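PDB 5DZ8: BspA (BspA_V) from Streptococcus agalactiae serotype III, which mediates adhesion as a cell wall-anchored antigen I/II-family adhesin, probably through host ligands; the chain is its variable domain. Local coordinates for the interface of chains A and B. Sequence-based numbering; all coordinates share one arbitrary frame. Chains: chain A/B, BspA (BspA_V).

The interface of chains A and B. Residues chain A 7-9, 141-143; chain B 162-164.
B:Leu162, B:Ser164 and A:Lys9 bury the most surface here, where the C-terminal strand of chain B lies antiparallel to the N-terminal strand of chain A. Two pairs of main-chain hydrogen bonds make the ladder: A:Lys9 and B:Leu162 exchange N and O at one end, with B:Leu162 N 2.7 Å from A:Lys9 O, and A:Asp7 and B:Ser164 do the same at the other, A:Asp7 N lying 2.9 Å from B:Ser164 O. The lysine side chain adds a second grip. Its CG lies between the backbone N and the carbonyl carbon (chi1 68°), and bends further out curl the chain back over the sheet. The terminal amine NZ thus reaches B:Leu162 O at 3.1 Å from above the carbonyl plane, whereas A:Lys9 N approaches the same oxygen much nearer that plane. NZ also donates to the hydroxyl OG of B:Ser164, at 3.2 Å, bridging a backbone carbonyl and the serine hydroxyl two residues on. On the face shared by these two side chains of B, B:Leu162 packs against A:Asn143, CB to CB at 4.0 Å, with both its methyl groups close to the same asparagine carbon. On the opposite face A:Ile8, its CG1 anti to the backbone N (chi1 -170°), brings CD1 to 3.6 Å from B:Val163 CG1, the two side chains crossing obliquely. The loop serine A:Ser141 sets OG 3.4 Å from B:Ser164 CA, held there by its hydrogen bond to A:Gly142 O, 2.6 Å away. The structure alone does not show whether the dimer forms on the cell. Strand 158-167 of each chain reaches across to the other subunit and joins it beside strand 4-12, a reciprocal arrangement flanked by the loop leading into strand 144-155.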
ATOM      1  N   ASP A   7      -2.221 -27.185  16.612  1.00 28.91           N
ATOM      2  CA  ASP A   7      -2.147 -25.743  16.787  1.00 32.34           C
ATOM      3  C   ASP A   7      -2.239 -24.990  15.502  1.00 28.23           C
ATOM      4  O   ASP A   7      -2.069 -25.547  14.420  1.00 24.34           O
ATOM      5  CB  ASP A   7      -0.912 -25.300  17.568  1.00 39.12           C
ATOM      6  CG  ASP A   7      -1.289 -24.597  18.935  1.00 55.96           C
ATOM      7  OD1 ASP A   7      -2.269 -23.712  19.009  1.00 52.45           O
ATOM      8  OD2 ASP A   7      -0.587 -24.930  19.928  1.00 49.07           O
ATOM      9  N   ILE A   8      -2.555 -23.704  15.635  1.00 27.77           N
ATOM     10  CA  ILE A   8      -2.461 -22.799  14.532  1.00 28.20           C
ATOM     11  C   ILE A   8      -1.771 -21.545  15.007  1.00 26.70           C
ATOM     12  O   ILE A   8      -1.941 -21.142  16.124  1.00 28.16           O
ATOM     13  CB  ILE A   8      -3.820 -22.578  13.809  1.00 29.21           C
ATOM     14  CG1 ILE A   8      -3.615 -21.806  12.508  1.00 28.95           C
ATOM     15  CG2 ILE A   8      -4.792 -21.806  14.673  1.00 31.65           C
ATOM     16  CD1 ILE A   8      -4.884 -21.721  11.651  1.00 28.94           C
ATOM     17  N   LYS A   9      -0.960 -20.971  14.131  1.00 28.74           N
ATOM     18  CA  LYS A   9      -0.195 -19.806  14.419  1.00 30.54           C
ATOM     19  C   LYS A   9       0.060 -18.927  13.180  1.00 29.19           C
ATOM     20  O   LYS A   9      -0.192 -19.314  12.056  1.00 31.67           O
ATOM     21  CB  LYS A   9       1.118 -20.200  15.112  1.00 33.78           C
ATOM     22  CG  LYS A   9       2.132 -20.942  14.312  1.00 41.28           C
ATOM     23  CD  LYS A   9       2.814 -22.029  15.209  1.00 53.66           C
ATOM     24  CE  LYS A   9       2.732 -23.456  14.608  1.00 56.93           C
ATOM     25  NZ  LYS A   9       1.346 -23.968  14.242  1.00 51.13           N
ATOM     26  N   SER A 141       3.453 -32.886  11.542  1.00 29.95           N
ATOM     27  CA  SER A 141       3.185 -32.331  10.234  1.00 30.32           C
ATOM     28  C   SER A 141       4.077 -31.190   9.895  1.00 28.65           C
ATOM     29  O   SER A 141       4.182 -30.865   8.730  1.00 29.36           O
ATOM     30  CB  SER A 141       1.760 -31.761  10.187  1.00 31.36           C
ATOM     31  OG  SER A 141       1.738 -30.575  10.927  1.00 28.15           O
ATOM     32  N   GLY A 142       4.642 -30.539  10.923  1.00 30.89           N
ATOM     33  CA  GLY A 142       5.324 -29.274  10.780  1.00 30.37           C
ATOM     34  C   GLY A 142       4.315 -28.213  10.360  1.00 31.13           C
ATOM     35  O   GLY A 142       3.104 -28.452  10.311  1.00 28.11           O
ATOM     36  N   ASN A 143       4.834 -27.046  10.035  1.00 32.02           N
ATOM     37  CA  ASN A 143       4.006 -25.876   9.720  1.00 35.76           C
ATOM     38  C   ASN A 143       3.449 -25.911   8.317  1.00 32.17           C
ATOM     39  O   ASN A 143       4.190 -25.986   7.350  1.00 31.77           O
ATOM     40  CB  ASN A 143       4.820 -24.618   9.945  1.00 36.11           C
ATOM     41  CG  ASN A 143       5.220 -24.478  11.384  1.00 34.48           C
ATOM     42  OD1 ASN A 143       4.527 -24.942  12.288  1.00 39.34           O
ATOM     43  ND2 ASN A 143       6.350 -23.918  11.604  1.00 39.77           N
TER
ATOM     44  N   LEU B 162      -0.405 -20.942   9.931  1.00 28.95           N
ATOM     45  CA  LEU B 162       0.229 -22.235   9.805  1.00 30.15           C
ATOM     46  C   LEU B 162      -0.380 -23.119  10.851  1.00 29.23           C
ATOM     47  O   LEU B 162      -0.396 -22.742  12.030  1.00 27.68           O
ATOM     48  CB  LEU B 162       1.747 -22.099  10.093  1.00 32.26           C
ATOM     49  CG  LEU B 162       2.532 -21.089   9.222  1.00 36.26           C
ATOM     50  CD1 LEU B 162       3.820 -20.665   9.876  1.00 39.40           C
ATOM     51  CD2 LEU B 162       2.872 -21.657   7.845  1.00 35.90           C
ATOM     52  N   VAL B 163      -0.908 -24.264  10.430  1.00 27.81           N
ATOM     53  CA  VAL B 163      -1.440 -25.253  11.340  1.00 26.47           C
ATOM     54  C   VAL B 163      -0.359 -26.316  11.540  1.00 28.26           C
ATOM     55  O   VAL B 163       0.503 -26.464  10.708  1.00 24.03           O
ATOM     56  CB  VAL B 163      -2.715 -25.957  10.872  1.00 26.37           C
ATOM     57  CG1 VAL B 163      -3.796 -24.979  10.480  1.00 28.63           C
ATOM     58  CG2 VAL B 163      -2.423 -26.925   9.716  1.00 30.10           C
ATOM     59  N   SER B 164      -0.441 -27.064  12.640  1.00 29.50           N
ATOM     60  CA  SER B 164       0.488 -28.136  12.883  1.00 31.65           C
ATOM     61  C   SER B 164      -0.137 -29.189  13.745  1.00 29.46           C
ATOM     62  O   SER B 164      -0.960 -28.897  14.608  1.00 31.63           O
ATOM     63  CB  SER B 164       1.724 -27.608  13.553  1.00 30.78           C
ATOM     64  OG  SER B 164       1.400 -27.105  14.823  1.00 36.47           O
TER